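Local structure of reducing-end xylose-releasing exo-oligoxylanase Rex8A (Paenibacillus barcinonensis, 6SUD) at residues A[202-207]-A[217-222]; A[319-324]-A[352-357]. The protein hydrolyses linear and branched xylooligosaccharides, acting as an exo-oligoxylanase that releases xylose from their reducing ends. The protein carries 1 engineered substitution. All coordinates share one frame; numbering follows the deposited sequence.

From the N terminus, the first of the two contacts is interaction 1, where helix 200-209 turns back through the short connection 210-214 and packs against the start of helix 215-232, nine residues separating the two segments. That contact is complete well before interaction 2 opens at residues 319-324. The chain then runs through helix 341-349, and residues 352-357 return to close a loop of 27 intervening residues. The two contacts stand in series, neither nesting nor crossing. The centres of interactions 1 and 2 are about 33 Å apart, on opposite sides of the centre of the chain. Interaction 1 joins two consecutive helices, while interaction 2 ties the loop and first turn that begin helix 322-331 to the loop before helix 359-373, beside a bound xylose.

Interaction 1: A[202-207]-A[217-222]; sequences FYELFA and FWKEAA
The indole of W218 is covered on both faces: F206 lies over one, and CD1 of its own neighbour F217 reaches the other near the rim. F206 presents its ring edge to this indole, a T-shaped pair with planes 76° apart, its centroid 5.0 Å from that of the six-membered ring. F202 O lies over one face of the F206 ring, and W218 CE3 sits at its edge. F206 CB adds a CH-pi contact, sitting almost straight above the five-membered ring, 3.6 Å from W218 CG. The Y203 ring is turned obliquely to the indole, with CD1 4.0 Å from W218 CZ3, while A221 O and A222 N lie at its edge. All three aromatic side chains have CG anti to the carbonyl carbon, and together they form an aromatic cluster. L161 and L165 of helix 153-170 also pack on W218.

Alanine suits positions 207 and 222, where a methyl group lets the helices come close: A207 CB lies 3.9 Å from W218 CB, and Y203 CB lies 4.1 Å from A222 CB. An alanine in place of W218 would remove the indole that F206 and Y203 pack against, and would probably leave their rings less firmly fixed and loosen the packing on helix 153-170.

The buried polar ends find partners outside the two segments: Y203 OH is hydrogen-bonded to E131 and to L199 N. E204 bends at chi2 (-77°) so that its carboxylate swings back over A222, and OE1 makes a long salt bridge of 3.8 Å to NZ of the exposed K219; its stronger partner is R226, through OE2. With axes 7.6 Å apart and running at 164°, this is a tightly packed antiparallel helical hairpin, the building element of the (alpha/alpha)6 barrel of glycoside hydrolase family 8.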
ATOM      1  N   PHE A 202       5.302  -6.634  -5.514  1.00  7.74           N
ATOM      2  CA  PHE A 202       4.066  -7.429  -5.765  1.00  8.02           C
ATOM      3  C   PHE A 202       4.116  -7.962  -7.203  1.00  8.18           C
ATOM      4  O   PHE A 202       3.636  -9.071  -7.444  1.00  8.21           O
ATOM      5  CB  PHE A 202       2.777  -6.620  -5.590  1.00  7.97           C
ATOM      6  CG  PHE A 202       2.423  -6.233  -4.175  1.00  8.09           C
ATOM      7  CD1 PHE A 202       3.316  -6.420  -3.137  1.00  8.28           C
ATOM      8  CD2 PHE A 202       1.175  -5.687  -3.876  1.00  8.31           C
ATOM      9  CE1 PHE A 202       2.979  -6.045  -1.850  1.00  8.08           C
ATOM     10  CE2 PHE A 202       0.844  -5.321  -2.581  1.00  7.92           C
ATOM     11  CZ  PHE A 202       1.748  -5.494  -1.578  1.00  8.30           C
ATOM     12  N   TYR A 203       4.687  -7.196  -8.133  1.00  8.50           N
ATOM     13  CA  TYR A 203       4.701  -7.595  -9.565  1.00  8.41           C
ATOM     14  C   TYR A 203       5.596  -8.833  -9.701  1.00  9.66           C
ATOM     15  O   TYR A 203       5.251  -9.718 -10.501  1.00  9.77           O
ATOM     16  CB  TYR A 203       5.062  -6.443 -10.506  1.00  8.13           C
ATOM     17  CG  TYR A 203       4.350  -5.144 -10.217  1.00  7.74           C
ATOM     18  CD1 TYR A 203       3.109  -5.118  -9.603  1.00  7.44           C
ATOM     19  CD2 TYR A 203       4.932  -3.933 -10.543  1.00  7.42           C
ATOM     20  CE1 TYR A 203       2.483  -3.922  -9.293  1.00  7.57           C
ATOM     21  CE2 TYR A 203       4.306  -2.734 -10.277  1.00  7.44           C
ATOM     22  CZ  TYR A 203       3.082  -2.724  -9.630  1.00  7.63           C
ATOM     23  OH  TYR A 203       2.479  -1.546  -9.302  1.00  7.45           O
ATOM     24  N   GLU A 204       6.687  -8.922  -8.936  1.00 10.38           N
ATOM     25  CA  GLU A 204       7.536 -10.144  -8.888  1.00 11.26           C
ATOM     26  C   GLU A 204       6.682 -11.367  -8.552  1.00 10.97           C
ATOM     27  O   GLU A 204       6.901 -12.425  -9.170  1.00 11.50           O
ATOM     28  CB  GLU A 204       8.614 -10.043  -7.817  1.00 12.19           C
ATOM     29  CG  GLU A 204       9.687  -9.046  -8.153  1.00 13.30           C
ATOM     30  CD  GLU A 204      10.721  -9.489  -9.169  1.00 14.59           C
ATOM     31  OE1 GLU A 204      10.549 -10.572  -9.780  1.00 16.50           O
ATOM     32  OE2 GLU A 204      11.716  -8.759  -9.321  1.00 16.28           O
ATOM     33  N   LEU A 205       5.788 -11.235  -7.571  1.00 10.12           N
ATOM     34  CA  LEU A 205       4.903 -12.340  -7.116  1.00  9.68           C
ATOM     35  C   LEU A 205       3.769 -12.569  -8.121  1.00  9.36           C
ATOM     36  O   LEU A 205       3.376 -13.731  -8.317  1.00  9.18           O
ATOM     37  CB  LEU A 205       4.413 -12.006  -5.708  1.00  9.56           C
ATOM     38  CG  LEU A 205       5.545 -11.922  -4.689  1.00  9.37           C
ATOM     39  CD1 LEU A 205       5.025 -11.640  -3.291  1.00  9.29           C
ATOM     40  CD2 LEU A 205       6.374 -13.194  -4.697  1.00  9.68           C
ATOM     41  N   PHE A 206       3.290 -11.520  -8.788  1.00  8.95           N
ATOM     42  CA  PHE A 206       2.291 -11.689  -9.875  1.00  9.24           C
ATOM     43  C   PHE A 206       2.923 -12.497 -11.011  1.00  9.65           C
ATOM     44  O   PHE A 206       2.200 -13.290 -11.642  1.00 10.04           O
ATOM     45  CB  PHE A 206       1.789 -10.348 -10.392  1.00  8.75           C
ATOM     46  CG  PHE A 206       1.032  -9.512  -9.395  1.00  8.39           C
ATOM     47  CD1 PHE A 206       0.617 -10.025  -8.173  1.00  8.35           C
ATOM     48  CD2 PHE A 206       0.740  -8.192  -9.700  1.00  7.97           C
ATOM     49  CE1 PHE A 206      -0.084  -9.225  -7.281  1.00  8.21           C
ATOM     50  CE2 PHE A 206       0.026  -7.402  -8.819  1.00  7.91           C
ATOM     51  CZ  PHE A 206      -0.390  -7.926  -7.614  1.00  7.90           C
ATOM     52  N   ALA A 207       4.229 -12.341 -11.233  1.00 10.53           N
ATOM     53  CA  ALA A 207       4.961 -13.076 -12.292  1.00 11.65           C
ATOM     54  C   ALA A 207       5.026 -14.567 -11.939  1.00 13.16           C
ATOM     55  O   ALA A 207       5.297 -15.358 -12.851  1.00 13.81           O
ATOM     56  CB  ALA A 207       6.335 -12.499 -12.534  1.00 11.44           C
ATOM     57  N   PHE A 217       4.875 -10.233 -18.729  1.00 12.38           N
ATOM     58  CA  PHE A 217       4.504  -8.809 -18.538  1.00 12.37           C
ATOM     59  C   PHE A 217       4.798  -8.384 -17.093  1.00 11.74           C
ATOM     60  O   PHE A 217       5.384  -7.306 -16.873  1.00 11.29           O
ATOM     61  CB  PHE A 217       3.033  -8.541 -18.844  1.00 12.89           C
ATOM     62  CG  PHE A 217       2.685  -7.094 -18.639  1.00 13.91           C
ATOM     63  CD1 PHE A 217       2.333  -6.628 -17.382  1.00 14.08           C
ATOM     64  CD2 PHE A 217       2.751  -6.190 -19.687  1.00 14.85           C
ATOM     65  CE1 PHE A 217       2.025  -5.291 -17.183  1.00 14.83           C
ATOM     66  CE2 PHE A 217       2.427  -4.854 -19.489  1.00 15.39           C
ATOM     67  CZ  PHE A 217       2.078  -4.405 -18.233  1.00 15.13           C
ATOM     68  N   TRP A 218       4.385  -9.198 -16.123  1.00 11.57           N
ATOM     69  CA  TRP A 218       4.504  -8.849 -14.679  1.00 11.67           C
ATOM     70  C   TRP A 218       5.980  -8.758 -14.286  1.00 12.68           C
ATOM     71  O   TRP A 218       6.320  -7.857 -13.482  1.00 12.23           O
ATOM     72  CB  TRP A 218       3.726  -9.827 -13.792  1.00 10.99           C
ATOM     73  CG  TRP A 218       2.251  -9.586 -13.831  1.00 10.42           C
ATOM     74  CD1 TRP A 218       1.273 -10.474 -14.169  1.00 10.38           C
ATOM     75  CD2 TRP A 218       1.583  -8.354 -13.515  1.00 10.01           C
ATOM     76  NE1 TRP A 218       0.042  -9.879 -14.080  1.00 10.20           N
ATOM     77  CE2 TRP A 218       0.202  -8.577 -13.693  1.00 10.00           C
ATOM     78  CE3 TRP A 218       2.016  -7.089 -13.095  1.00  9.93           C
ATOM     79  CZ2 TRP A 218      -0.745  -7.581 -13.468  1.00  9.57           C
ATOM     80  CZ3 TRP A 218       1.077  -6.110 -12.869  1.00  9.68           C
ATOM     81  CH2 TRP A 218      -0.284  -6.352 -13.055  1.00  9.53           C
ATOM     82  N   LYS A 219       6.828  -9.620 -14.860  1.00 13.73           N
ATOM     83  CA  LYS A 219       8.293  -9.555 -14.618  1.00 15.10           C
ATOM     84  C   LYS A 219       8.833  -8.242 -15.206  1.00 14.77           C
ATOM     85  O   LYS A 219       9.672  -7.609 -14.535  1.00 13.95           O
ATOM     86  CB  LYS A 219       9.035 -10.787 -15.146  1.00 17.59           C
ATOM     87  CG  LYS A 219      10.506 -10.865 -14.736  1.00 20.06           C
ATOM     88  CD  LYS A 219      10.741 -10.808 -13.232  1.00 21.88           C
ATOM     89  CE  LYS A 219      12.198 -10.862 -12.831  1.00 24.02           C
ATOM     90  NZ  LYS A 219      12.611 -12.232 -12.453  1.00 25.62           N
ATOM     91  N   GLU A 220       8.365  -7.830 -16.386  1.00 13.69           N
ATOM     92  CA  GLU A 220       8.815  -6.565 -17.034  1.00 14.00           C
ATOM     93  C   GLU A 220       8.303  -5.374 -16.214  1.00 13.06           C
ATOM     94  O   GLU A 220       9.044  -4.380 -16.095  1.00 12.54           O
ATOM     95  CB  GLU A 220       8.338  -6.489 -18.485  1.00 14.95           C
ATOM     96  CG  GLU A 220       8.849  -7.634 -19.336  1.00 16.28           C
ATOM     97  CD  GLU A 220       8.270  -7.728 -20.737  1.00 17.22           C
ATOM     98  OE1 GLU A 220       7.203  -7.138 -20.992  1.00 18.92           O
ATOM     99  OE2 GLU A 220       8.898  -8.394 -21.579  1.00 19.91           O
ATOM    100  N   ALA A 221       7.090  -5.489 -15.660  1.00 12.15           N
ATOM    101  CA  ALA A 221       6.437  -4.446 -14.829  1.00 11.58           C
ATOM    102  C   ALA A 221       7.295  -4.170 -13.591  1.00 11.33           C
ATOM    103  O   ALA A 221       7.503  -2.988 -13.269  1.00 11.35           O
ATOM    104  CB  ALA A 221       5.044  -4.859 -14.457  1.00 11.36           C
ATOM    105  N   ALA A 222       7.813  -5.224 -12.961  1.00 11.22           N
ATOM    106  CA  ALA A 222       8.676  -5.142 -11.759  1.00 11.11           C
ATOM    107  C   ALA A 222       9.899  -4.275 -12.082  1.00 11.39           C
ATOM    108  O   ALA A 222      10.166  -3.305 -11.341  1.00 10.35           O
ATOM    109  CB  ALA A 222       9.072  -6.522 -11.289  1.00 10.86           C
TER

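Interaction 2: A[319-324]-A[352-357]; sequences AAHPVG and PLRQGK. Engineered in segment 319-324: A320 (natural residue Leu). With XYP (beta-D-xylopyranose), chain J.
R354 reaches across as an almost straight rod, extended from CG to NE with CG anti to the backbone N (chi1 -171°), and meets the turn at residues 320-322 with the tip of its guanidinium. NH1 donates to A320 O over 2.9 Å at 162°, a nearly linear bond lying in the carbonyl plane and close to the guanidinium plane. A long side chain suits this place, because the backbones stay well apart: even the CA atoms of V323 and R354 are 7.0 Å from each other. H321 stands at about a right angle to R354, with ring and guanidinium planes 63° apart and H321 ND1 3.7 Å from R354 NH1. P322 CD packs against the same nitrogen.

H321 occupies the N-cap position of helix 322-331 and belongs to a xylose pocket. Its NE2 is hydrogen-bonded at 2.6 Å to xylose O1, the anomeric hydroxyl at the reducing end, which lies at the edge of the imidazole near its plane; either partner could be the donor. D61, R68 and the inferred proton donor E70 also bind this sugar. That grip on O1 is consistent with an enzyme that works from reducing ends. The methyl of A320, an engineered residue replacing leucine, sits 4.0 Å above the plane of the imidazole, toward its rim. On the side away from the sugar, D362 OD1 pairs with both H321 ND1 and R354 NH1, while its OD2 accepts from G324 N, so one carboxylate probably fixes the rotation of the imidazole.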
ATOM      1  N   ALA A 319       1.067  18.766   7.306  1.00 13.27           N
ATOM      2  CA  ALA A 319       0.666  17.424   6.826  1.00 12.74           C
ATOM      3  C   ALA A 319      -0.700  17.107   7.438  1.00 12.40           C
ATOM      4  O   ALA A 319      -0.875  17.342   8.648  1.00 11.32           O
ATOM      5  CB  ALA A 319       1.698  16.395   7.203  1.00 13.02           C
ATOM      6  N   ALA A 320      -1.635  16.589   6.645  1.00 11.86           N
ATOM      7  CA  ALA A 320      -2.935  16.092   7.149  1.00 11.17           C
ATOM      8  C   ALA A 320      -2.696  14.808   7.943  1.00 10.35           C
ATOM      9  O   ALA A 320      -3.411  14.595   8.917  1.00  9.75           O
ATOM     10  CB  ALA A 320      -3.922  15.873   6.027  1.00 11.54           C
ATOM     11  N   HIS A 321      -1.719  13.986   7.549  1.00  9.49           N
ATOM     12  CA  HIS A 321      -1.471  12.656   8.164  1.00  8.92           C
ATOM     13  C   HIS A 321      -0.021  12.553   8.619  1.00  8.61           C
ATOM     14  O   HIS A 321       0.741  11.785   8.047  1.00  8.24           O
ATOM     15  CB  HIS A 321      -1.864  11.529   7.190  1.00  8.84           C
ATOM     16  CG  HIS A 321      -3.284  11.633   6.749  1.00  8.99           C
ATOM     17  ND1 HIS A 321      -4.346  11.497   7.638  1.00  9.16           N
ATOM     18  CD2 HIS A 321      -3.820  11.917   5.542  1.00  8.67           C
ATOM     19  CE1 HIS A 321      -5.476  11.693   6.983  1.00  9.32           C
ATOM     20  NE2 HIS A 321      -5.173  11.934   5.689  1.00  9.55           N
ATOM     21  N   PRO A 322       0.399  13.272   9.686  1.00  8.42           N
ATOM     22  CA  PRO A 322       1.810  13.270  10.088  1.00  8.72           C
ATOM     23  C   PRO A 322       2.299  11.965  10.736  1.00  8.69           C
ATOM     24  O   PRO A 322       3.489  11.669  10.644  1.00  8.76           O
ATOM     25  CB  PRO A 322       1.870  14.443  11.080  1.00  8.71           C
ATOM     26  CG  PRO A 322       0.499  14.439  11.703  1.00  8.72           C
ATOM     27  CD  PRO A 322      -0.428  14.143  10.538  1.00  8.82           C
ATOM     28  N   VAL A 323       1.401  11.223  11.390  1.00  9.06           N
ATOM     29  CA  VAL A 323       1.709   9.880  11.957  1.00  9.39           C
ATOM     30  C   VAL A 323       1.961   8.916  10.786  1.00  8.79           C
ATOM     31  O   VAL A 323       2.942   8.145  10.857  1.00  9.28           O
ATOM     32  CB  VAL A 323       0.613   9.411  12.932  1.00 10.11           C
ATOM     33  CG1 VAL A 323       0.752   7.941  13.334  1.00 10.67           C
ATOM     34  CG2 VAL A 323       0.614  10.304  14.167  1.00 10.45           C
ATOM     35  N   GLY A 324       1.152   8.986   9.728  1.00  8.35           N
ATOM     36  CA  GLY A 324       1.365   8.233   8.477  1.00  7.60           C
ATOM     37  C   GLY A 324       2.739   8.499   7.879  1.00  7.42           C
ATOM     38  O   GLY A 324       3.477   7.533   7.553  1.00  7.09           O
ATOM     39  N   PRO A 352       2.039   6.343  19.487  1.00 16.01           N
ATOM     40  CA  PRO A 352       0.808   5.562  19.519  1.00 15.98           C
ATOM     41  C   PRO A 352      -0.030   5.742  18.244  1.00 15.27           C
ATOM     42  O   PRO A 352       0.213   6.653  17.462  1.00 15.13           O
ATOM     43  CB  PRO A 352       0.093   6.138  20.748  1.00 16.63           C
ATOM     44  CG  PRO A 352       0.459   7.611  20.707  1.00 17.08           C
ATOM     45  CD  PRO A 352       1.873   7.645  20.158  1.00 16.58           C
ATOM     46  N   LEU A 353      -1.006   4.859  18.055  1.00 14.94           N
ATOM     47  CA  LEU A 353      -2.024   4.995  16.986  1.00 14.41           C
ATOM     48  C   LEU A 353      -2.657   6.383  17.076  1.00 14.62           C
ATOM     49  O   LEU A 353      -2.857   6.900  18.202  1.00 13.74           O
ATOM     50  CB  LEU A 353      -3.087   3.916  17.161  1.00 14.48           C
ATOM     51  CG  LEU A 353      -2.681   2.521  16.702  1.00 14.71           C
ATOM     52  CD1 LEU A 353      -3.671   1.489  17.221  1.00 14.97           C
ATOM     53  CD2 LEU A 353      -2.562   2.458  15.185  1.00 14.34           C
ATOM     54  N   ARG A 354      -3.011   6.957  15.934  1.00 14.43           N
ATOM     55  CA  ARG A 354      -3.796   8.209  15.918  1.00 15.66           C
ATOM     56  C   ARG A 354      -5.232   7.911  16.366  1.00 16.29           C
ATOM     57  O   ARG A 354      -5.722   6.794  16.097  1.00 16.25           O
ATOM     58  CB  ARG A 354      -3.747   8.847  14.533  1.00 16.71           C
ATOM     59  CG  ARG A 354      -4.351  10.238  14.506  1.00 17.51           C
ATOM     60  CD  ARG A 354      -4.005  10.967  13.235  1.00 18.08           C
ATOM     61  NE  ARG A 354      -4.559  12.306  13.279  1.00 18.55           N
ATOM     62  CZ  ARG A 354      -4.542  13.168  12.272  1.00 18.88           C
ATOM     63  NH1 ARG A 354      -3.994  12.839  11.113  1.00 17.49           N
ATOM     64  NH2 ARG A 354      -5.083  14.365  12.429  1.00 19.24           N
ATOM     65  N   GLN A 355      -5.879   8.883  17.015  1.00 16.53           N
ATOM     66  CA  GLN A 355      -7.327   8.828  17.354  1.00 16.76           C
ATOM     67  C   GLN A 355      -8.079   9.990  16.700  1.00 16.12           C
ATOM     68  O   GLN A 355      -7.434  10.941  16.236  1.00 16.02           O
ATOM     69  CB  GLN A 355      -7.522   8.827  18.872  1.00 17.50           C
ATOM     70  CG  GLN A 355      -6.817   7.666  19.557  1.00 17.84           C
ATOM     71  CD  GLN A 355      -7.312   7.424  20.961  1.00 19.31           C
ATOM     72  OE1 GLN A 355      -8.420   7.810  21.328  1.00 20.21           O
ATOM     73  NE2 GLN A 355      -6.491   6.761  21.757  1.00 20.49           N
ATOM     74  N   GLY A 356      -9.409   9.880  16.662  1.00 16.15           N
ATOM     75  CA  GLY A 356     -10.320  10.932  16.179  1.00 16.36           C
ATOM     76  C   GLY A 356     -10.503  10.883  14.673  1.00 17.08           C
ATOM     77  O   GLY A 356     -10.042   9.912  14.052  1.00 15.40           O
ATOM     78  N   LYS A 357     -11.102  11.936  14.112  1.00 17.68           N
ATOM     79  CA  LYS A 357     -11.784  11.913  12.789  1.00 18.57           C
ATOM     80  C   LYS A 357     -10.805  11.544  11.662  1.00 18.39           C
ATOM     81  O   LYS A 357     -11.236  10.849  10.711  1.00 18.38           O
ATOM     82  CB  LYS A 357     -12.479  13.258  12.544  1.00 19.89           C
ATOM     83  CG  LYS A 357     -12.943  13.483  11.114  1.00 21.71           C
ATOM     84  CD  LYS A 357     -14.013  14.531  10.959  1.00 22.51           C
ATOM     85  CE  LYS A 357     -14.701  14.452   9.609  1.00 23.22           C
ATOM     86  NZ  LYS A 357     -15.486  13.201   9.446  1.00 23.53           N
TER
HETATM   87  O1  XYP J 508      -6.869  11.673   3.713  1.00 18.87           O
HETATM   88  C1  XYP J 508      -6.271  10.650   2.906  1.00 18.04           C
HETATM   89  C2  XYP J 508      -7.388   9.737   2.407  1.00 18.05           C
HETATM   90  C3  XYP J 508      -6.759   8.633   1.603  1.00 17.48           C
HETATM   91  C4  XYP J 508      -6.015   9.218   0.424  1.00 18.18           C
HETATM   92  C5  XYP J 508      -5.004  10.257   0.890  1.00 18.68           C
HETATM   93  O2  XYP J 508      -8.169   9.138   3.460  1.00 17.03           O
HETATM   94  O3  XYP J 508      -7.778   7.741   1.148  1.00 17.78           O
HETATM   95  O4  XYP J 508      -5.384   8.122  -0.246  1.00 18.94           O
HETATM   96  O5  XYP J 508      -5.615  11.228   1.757  1.00 18.45           O